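Local coordinates for putative uncharacterized protein (Campylobacter jejuni, PDB 5TPU) that is of unknown function but belongs to the WxcM-like family of the cupin clan and binds thymidine-5'-diphosphate in a pocket at its dimer interface, at residues Ile37-Tyr42 / Asp118-Ala123; Leu60-Ile65 / Leu112-Ser117. The protein carries 3 engineered substitutions. All coordinates share one frame; numbering follows the deposited sequence.

Contact 1: residues Ile37-Tyr42 / Asp118-Ala123. Engineered in segment 118-123: Ala122 (natural residue Glu), Ala123 (natural residue Lys). With TYD (thymidine-5'-diphosphate), chain E.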
loop_
_atom_site.group_PDB
_atom_site.type_symbol
_atom_site.label_atom_id
_atom_site.label_comp_id
_atom_site.label_asym_id
_atom_site.label_seq_id
_atom_site.Cartn_x
_atom_site.Cartn_y
_atom_site.Cartn_z
ATOM N N ILE A 37 -3.722 9.591 -5.575
ATOM C CA ILE A 37 -3.967 8.176 -5.434
ATOM C C ILE A 37 -5.451 7.919 -5.692
ATOM O O ILE A 37 -6.292 8.481 -5.022
ATOM C CB ILE A 37 -3.565 7.773 -4.017
ATOM C CG1 ILE A 37 -2.059 7.925 -3.851
ATOM C CG2 ILE A 37 -4.011 6.361 -3.692
ATOM C CD1 ILE A 37 -1.625 7.965 -2.390
ATOM N N LYS A 38 -5.793 7.101 -6.680
ATOM C CA LYS A 38 -7.182 6.644 -6.792
ATOM C C LYS A 38 -7.400 5.177 -6.378
ATOM O O LYS A 38 -8.531 4.730 -6.108
ATOM C CB LYS A 38 -7.677 6.936 -8.198
ATOM C CG LYS A 38 -7.619 8.437 -8.505
ATOM C CD LYS A 38 -8.818 8.984 -9.266
ATOM C CE LYS A 38 -8.802 10.497 -9.323
ATOM N NZ LYS A 38 -8.884 11.004 -7.930
ATOM N N ARG A 39 -6.289 4.454 -6.290
ATOM C CA ARG A 39 -6.301 3.006 -6.239
ATOM C C ARG A 39 -4.983 2.570 -5.609
ATOM O O ARG A 39 -3.921 3.144 -5.845
ATOM C CB ARG A 39 -6.519 2.398 -7.629
ATOM C CG ARG A 39 -6.247 0.906 -7.671
ATOM C CD ARG A 39 -6.451 0.212 -9.029
ATOM N NE ARG A 39 -5.994 1.003 -10.176
ATOM C CZ ARG A 39 -5.428 0.502 -11.258
ATOM N NH1 ARG A 39 -5.082 1.316 -12.243
ATOM N NH2 ARG A 39 -5.203 -0.799 -11.389
ATOM N N VAL A 40 -5.083 1.593 -4.720
ATOM C CA VAL A 40 -3.918 0.955 -4.174
ATOM C C VAL A 40 -4.189 -0.502 -4.446
ATOM O O VAL A 40 -5.290 -1.022 -4.246
ATOM C CB VAL A 40 -3.773 1.249 -2.666
ATOM C CG1 VAL A 40 -2.656 0.419 -2.069
ATOM C CG2 VAL A 40 -3.478 2.713 -2.432
ATOM N N TYR A 41 -3.191 -1.183 -4.957
ATOM C CA TYR A 41 -3.313 -2.624 -5.061
ATOM C C TYR A 41 -2.015 -3.315 -4.689
ATOM O O TYR A 41 -0.940 -2.688 -4.667
ATOM C CB TYR A 41 -3.790 -2.999 -6.473
ATOM C CG TYR A 41 -2.847 -2.768 -7.632
ATOM C CD1 TYR A 41 -1.998 -3.771 -8.053
ATOM C CD2 TYR A 41 -2.845 -1.560 -8.352
ATOM C CE1 TYR A 41 -1.154 -3.569 -9.119
ATOM C CE2 TYR A 41 -2.005 -1.364 -9.459
ATOM C CZ TYR A 41 -1.181 -2.381 -9.834
ATOM O OH TYR A 41 -0.319 -2.289 -10.881
ATOM N N TYR A 42 -2.123 -4.597 -4.350
ATOM C CA TYR A 42 -0.943 -5.325 -3.955
ATOM C C TYR A 42 -1.011 -6.718 -4.464
ATOM O O TYR A 42 -2.100 -7.248 -4.677
ATOM C CB TYR A 42 -0.647 -5.195 -2.465
ATOM C CG TYR A 42 -1.772 -5.492 -1.602
ATOM C CD1 TYR A 42 -1.911 -6.757 -1.025
ATOM C CD2 TYR A 42 -2.764 -4.538 -1.378
ATOM C CE1 TYR A 42 -3.019 -7.074 -0.250
ATOM C CE2 TYR A 42 -3.871 -4.832 -0.579
ATOM C CZ TYR A 42 -4.006 -6.088 -0.008
ATOM O OH TYR A 42 -5.124 -6.387 0.771
ATOM N N ASP A 118 -5.081 6.179 -11.153
ATOM C CA ASP A 118 -6.434 6.074 -11.666
ATOM C C ASP A 118 -6.978 4.680 -11.409
ATOM O O ASP A 118 -6.221 3.727 -11.054
ATOM C CB ASP A 118 -6.446 6.456 -13.159
ATOM C CG ASP A 118 -7.860 6.851 -13.692
ATOM O OD1 ASP A 118 -8.838 7.074 -12.949
ATOM O OD2 ASP A 118 -7.986 6.873 -14.915
ATOM N N PHE A 119 -8.291 4.576 -11.567
ATOM C CA PHE A 119 -9.024 3.363 -11.278
ATOM C C PHE A 119 -8.692 2.257 -12.274
ATOM O O PHE A 119 -8.229 2.544 -13.357
ATOM C CB PHE A 119 -10.507 3.675 -11.343
ATOM C CG PHE A 119 -10.948 4.702 -10.342
ATOM C CD1 PHE A 119 -11.169 4.344 -9.027
ATOM C CD2 PHE A 119 -11.186 6.020 -10.728
ATOM C CE1 PHE A 119 -11.574 5.302 -8.105
ATOM C CE2 PHE A 119 -11.615 6.967 -9.817
ATOM C CZ PHE A 119 -11.822 6.608 -8.503
ATOM N N TYR A 120 -8.907 0.999 -11.895
ATOM C CA TYR A 120 -8.594 -0.148 -12.745
ATOM C C TYR A 120 -9.468 -0.120 -13.985
ATOM O O TYR A 120 -10.655 0.165 -13.875
ATOM C CB TYR A 120 -8.904 -1.472 -12.052
ATOM C CG TYR A 120 -8.790 -2.685 -12.971
ATOM C CD1 TYR A 120 -7.558 -3.111 -13.428
ATOM C CD2 TYR A 120 -9.912 -3.402 -13.359
ATOM C CE1 TYR A 120 -7.430 -4.205 -14.277
ATOM C CE2 TYR A 120 -9.807 -4.489 -14.204
ATOM C CZ TYR A 120 -8.577 -4.896 -14.675
ATOM O OH TYR A 120 -8.471 -6.000 -15.514
ATOM N N ASP A 121 -8.883 -0.474 -15.132
ATOM C CA ASP A 121 -9.600 -0.514 -16.412
ATOM C C ASP A 121 -8.850 -1.443 -17.386
ATOM O O ASP A 121 -7.743 -1.129 -17.871
ATOM C CB ASP A 121 -9.787 0.919 -16.938
ATOM C CG ASP A 121 -10.326 0.968 -18.370
ATOM O OD1 ASP A 121 -10.917 -0.028 -18.849
ATOM O OD2 ASP A 121 -10.117 2.020 -19.018
ATOM N N ALA A 122 -9.445 -2.616 -17.634
ATOM C CA ALA A 122 -8.786 -3.646 -18.447
ATOM C C ALA A 122 -8.548 -3.128 -19.854
ATOM O O ALA A 122 -7.651 -3.614 -20.525
ATOM C CB ALA A 122 -9.587 -4.951 -18.501
ATOM N N ALA A 123 -9.329 -2.142 -20.285
ATOM C CA ALA A 123 -9.243 -1.634 -21.658
ATOM C C ALA A 123 -8.019 -0.755 -21.869
ATOM O O ALA A 123 -7.559 -0.589 -22.999
ATOM C CB ALA A 123 -10.515 -0.858 -22.022
HETATM P PA TYD E . -2.721 -7.889 -14.120
HETATM O O1A TYD E . -1.628 -8.897 -13.912
HETATM O O2A TYD E . -2.541 -6.427 -13.946
HETATM O O3A TYD E . -3.455 -8.016 -15.538
HETATM P PB TYD E . -3.440 -9.296 -16.528
HETATM O O1B TYD E . -4.741 -9.032 -17.304
HETATM O O2B TYD E . -3.555 -10.491 -15.631
HETATM O O3B TYD E . -2.134 -9.179 -17.246
HETATM O "O5'" TYD E . -3.764 -8.118 -12.962
HETATM C "C5'" TYD E . -3.982 -9.418 -12.424
HETATM C "C4'" TYD E . -5.459 -9.626 -12.230
HETATM O "O4'" TYD E . -6.059 -8.633 -11.392
HETATM C "C3'" TYD E . -6.175 -9.528 -13.543
HETATM O "O3'" TYD E . -7.038 -10.680 -13.557
HETATM C "C2'" TYD E . -6.816 -8.128 -13.544
HETATM C "C1'" TYD E . -7.025 -7.903 -12.068
HETATM N N1 TYD E . -6.826 -6.573 -11.561
HETATM C C2 TYD E . -7.862 -5.976 -10.809
HETATM O O2 TYD E . -8.936 -6.607 -10.597
HETATM N N3 TYD E . -7.700 -4.742 -10.310
HETATM C C4 TYD E . -6.559 -4.037 -10.474
HETATM O O4 TYD E . -6.455 -2.897 -9.971
HETATM C C5 TYD E . -5.464 -4.664 -11.231
HETATM C C5M TYD E . -4.165 -3.980 -11.473
HETATM C C6 TYD E . -5.642 -5.941 -11.736
#
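The backbone oxygen Asp118 O is gripped side-on by the guanidinium of Arg39: NE and NH1 each donate to Asp118 O at 2.9 Å. The NE bond lies in the carbonyl plane, while NH1 comes from above that plane, 40° out of it; the oxygen itself sits in the plane of the guanidinium. Arg39 reaches it with CG anti to the backbone N (chi1 168°) and a single bend at chi3, which turns the far nitrogen to the base of thymidine-5'-diphosphate: Arg39 NH2 donates to O4 of the ligand at 2.8 Å. With all three nitrogens engaged, the rotation of the group is fixed. Tyr120 CA covers one guanidinium face, 3.5 Å above its centre, and Arg39 NH2 lies at the edge of the Tyr120 ring. That ring lays one face on the thymine, offset toward its rim, with Tyr120 CD1 3.3 Å from ligand C4. The thymine methyl C5M sits 3.7 Å above the centre of the Tyr41 ring, so two tyrosines and one arginine line the base end of the pocket. Farther out, Lys38 CB stands over the face of Phe119, 4.1 Å from the ring centroid, a CH-pi contact. Tyr125, Arg52, Arg127 and, from the second subunit, Arg21 also hydrogen-bond the ligand. Lys38 and Arg39 both face Ala116, a classic beta bulge where strand 39-44 borders strand 111-116; the chain leaving that strand runs through 118-123 toward helix 129-135, and a strand of the second subunit continues the sheet beyond 39-42.

Contact 2: residues Leu60-Ile65 / Leu112-Ser117; sequences LEQVLI and LLVLAS
Leu64 and Val114 run alongside each other on one face of the sheet, with Leu64 CG 3.9 Å from Val114 CG2 in a non-hydrogen-bonded antiparallel pair. Leu112 crosses beside them: its CG is anti to the backbone N (chi1 171°), which brings CD1 to 3.9 Å from Leu64 CB. Gln62 shares this face, its amide nitrogen NE2 3.8 Å from Val114 CG1, while its OE1 is hydrogen-bonded to Arg101. On the other face Val63 sits against Leu115 and Ile65 against Leu113, and there Leu113 and Leu115 also pack on the second subunit. These hydrogen-bonded pairs carry two backbone bonds each; Ile65 N to Leu113 O, at 2.7 Å, is nearly straight (173°). From Gln62 to Ile65 every residue has an antiparallel partner, Ala116 back to Leu113. Toward Leu60, Glu61 and Ser117, which are partly exposed, one of the two backbone bonds is replaced by a side-chain bond. Ser117 OG, placed between the backbone N and the carbonyl carbon (chi1 61°), accepts from Glu61 N at 2.7 Å, and Ser117 N returns a bond of 2.7 Å to Glu61 O. Leu60 CD1 touches this end, 3.5 Å from Ser117 OG and 4.1 Å from Ala116 CB. The chemistry implies a largely aliphatic centre of the cupin sheet, Gln62 its buried polar side chain, with a serine hydroxyl replacing a carbonyl acceptor where the strands end.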
loop_
_atom_site.group_PDB
_atom_site.type_symbol
_atom_site.label_atom_id
_atom_site.label_comp_id
_atom_site.label_asym_id
_atom_site.label_seq_id
_atom_site.Cartn_x
_atom_site.Cartn_y
_atom_site.Cartn_z
ATOM N N LEU A 60 -2.003 6.207 -17.200
ATOM C CA LEU A 60 -1.879 5.706 -15.842
ATOM C C LEU A 60 -0.448 5.879 -15.342
ATOM O O LEU A 60 0.546 5.449 -15.983
ATOM C CB LEU A 60 -2.301 4.233 -15.801
ATOM C CG LEU A 60 -2.154 3.519 -14.443
ATOM C CD1 LEU A 60 -3.106 4.120 -13.438
ATOM C CD2 LEU A 60 -2.354 2.011 -14.622
ATOM N N GLU A 61 -0.376 6.497 -14.174
ATOM C CA GLU A 61 0.856 6.546 -13.400
ATOM C C GLU A 61 0.776 5.667 -12.174
ATOM O O GLU A 61 -0.310 5.529 -11.579
ATOM C CB GLU A 61 1.085 7.962 -12.936
ATOM C CG GLU A 61 1.249 8.934 -14.108
ATOM C CD GLU A 61 1.353 10.349 -13.597
ATOM O OE1 GLU A 61 2.439 10.799 -13.144
ATOM O OE2 GLU A 61 0.298 10.980 -13.605
ATOM N N GLN A 62 1.930 5.121 -11.794
ATOM C CA GLN A 62 2.052 4.264 -10.616
ATOM C C GLN A 62 3.320 4.502 -9.796
ATOM O O GLN A 62 4.356 4.926 -10.314
ATOM C CB GLN A 62 2.036 2.788 -11.030
ATOM C CG GLN A 62 0.762 2.291 -11.704
ATOM C CD GLN A 62 1.061 1.099 -12.603
ATOM O OE1 GLN A 62 1.864 1.193 -13.538
ATOM N NE2 GLN A 62 0.483 -0.027 -12.285
ATOM N N VAL A 63 3.262 4.154 -8.517
ATOM C CA VAL A 63 4.487 3.941 -7.750
ATOM C C VAL A 63 4.521 2.540 -7.208
ATOM O O VAL A 63 3.586 2.146 -6.526
ATOM C CB VAL A 63 4.612 4.957 -6.619
ATOM C CG1 VAL A 63 5.735 4.561 -5.666
ATOM C CG2 VAL A 63 4.821 6.329 -7.219
ATOM N N LEU A 64 5.591 1.816 -7.514
ATOM C CA LEU A 64 5.787 0.407 -7.112
ATOM C C LEU A 64 6.711 0.316 -5.918
ATOM O O LEU A 64 7.818 0.861 -5.987
ATOM C CB LEU A 64 6.415 -0.411 -8.256
ATOM C CG LEU A 64 5.455 -0.959 -9.327
ATOM C CD1 LEU A 64 4.637 0.161 -9.946
ATOM C CD2 LEU A 64 6.228 -1.702 -10.389
ATOM N N ILE A 65 6.302 -0.383 -4.857
ATOM C CA ILE A 65 7.171 -0.629 -3.702
ATOM C C ILE A 65 7.196 -2.129 -3.412
ATOM O O ILE A 65 6.158 -2.746 -3.269
ATOM C CB ILE A 65 6.617 0.142 -2.491
ATOM C CG1 ILE A 65 6.678 1.646 -2.735
ATOM C CG2 ILE A 65 7.353 -0.190 -1.202
ATOM C CD1 ILE A 65 5.648 2.430 -1.955
ATOM N N LEU A 112 4.341 -6.978 -3.642
ATOM C CA LEU A 112 4.485 -5.715 -4.317
ATOM C C LEU A 112 3.286 -4.845 -4.022
ATOM O O LEU A 112 2.185 -5.254 -4.275
ATOM C CB LEU A 112 4.533 -5.975 -5.800
ATOM C CG LEU A 112 4.473 -4.761 -6.738
ATOM C CD1 LEU A 112 5.675 -3.850 -6.587
ATOM C CD2 LEU A 112 4.414 -5.353 -8.126
ATOM N N LEU A 113 3.536 -3.645 -3.520
ATOM C CA LEU A 113 2.580 -2.599 -3.310
ATOM C C LEU A 113 2.621 -1.602 -4.466
ATOM O O LEU A 113 3.709 -1.192 -4.927
ATOM C CB LEU A 113 2.865 -1.885 -2.002
ATOM C CG LEU A 113 1.903 -0.720 -1.700
ATOM C CD1 LEU A 113 0.510 -1.263 -1.436
ATOM C CD2 LEU A 113 2.400 0.055 -0.484
ATOM N N VAL A 114 1.441 -1.258 -4.963
ATOM C CA VAL A 114 1.318 -0.331 -6.094
ATOM C C VAL A 114 0.309 0.717 -5.779
ATOM O O VAL A 114 -0.781 0.388 -5.377
ATOM C CB VAL A 114 0.958 -0.994 -7.425
ATOM C CG1 VAL A 114 0.868 0.081 -8.485
ATOM C CG2 VAL A 114 1.986 -2.032 -7.818
ATOM N N LEU A 115 0.736 1.979 -5.902
ATOM C CA LEU A 115 -0.105 3.161 -5.762
ATOM C C LEU A 115 -0.405 3.604 -7.193
ATOM O O LEU A 115 0.513 3.750 -7.997
ATOM C CB LEU A 115 0.662 4.247 -5.004
ATOM C CG LEU A 115 0.685 4.262 -3.446
ATOM C CD1 LEU A 115 0.570 2.926 -2.734
ATOM C CD2 LEU A 115 1.891 5.001 -2.860
ATOM N N ALA A 116 -1.673 3.754 -7.558
ATOM C CA ALA A 116 -2.041 4.096 -8.940
ATOM C C ALA A 116 -2.791 5.420 -9.067
ATOM O O ALA A 116 -3.643 5.752 -8.236
ATOM C CB ALA A 116 -2.884 2.987 -9.495
ATOM N N SER A 117 -2.480 6.186 -10.107
ATOM C CA SER A 117 -3.148 7.466 -10.337
ATOM C C SER A 117 -4.614 7.364 -10.774
ATOM O O SER A 117 -5.307 8.365 -10.823
ATOM C CB SER A 117 -2.412 8.200 -11.438
ATOM O OG SER A 117 -2.441 7.467 -12.654
#

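Contact 2 lies in the core, about 5 Å from the chain centre to its own centre, whereas contact 1 is a surface contact about 12 Å out. The two share the five-stranded sheet: strand 111-116 pairs with strand 62-68 along one edge and with strand 39-44 along the other, and both segments of contact 2 fall between those of contact 1 along the chain. Probable hydrogen bonds from Val114 N to Tyr41 O and from Ala116 N to Arg39 O join them. Regular backbone pairing and mostly aliphatic side chains, with one serine bond, make up contact 2; one arginine, aromatic rings and bound thymidine-5'-diphosphate dominate contact 1. Both touch the second subunit.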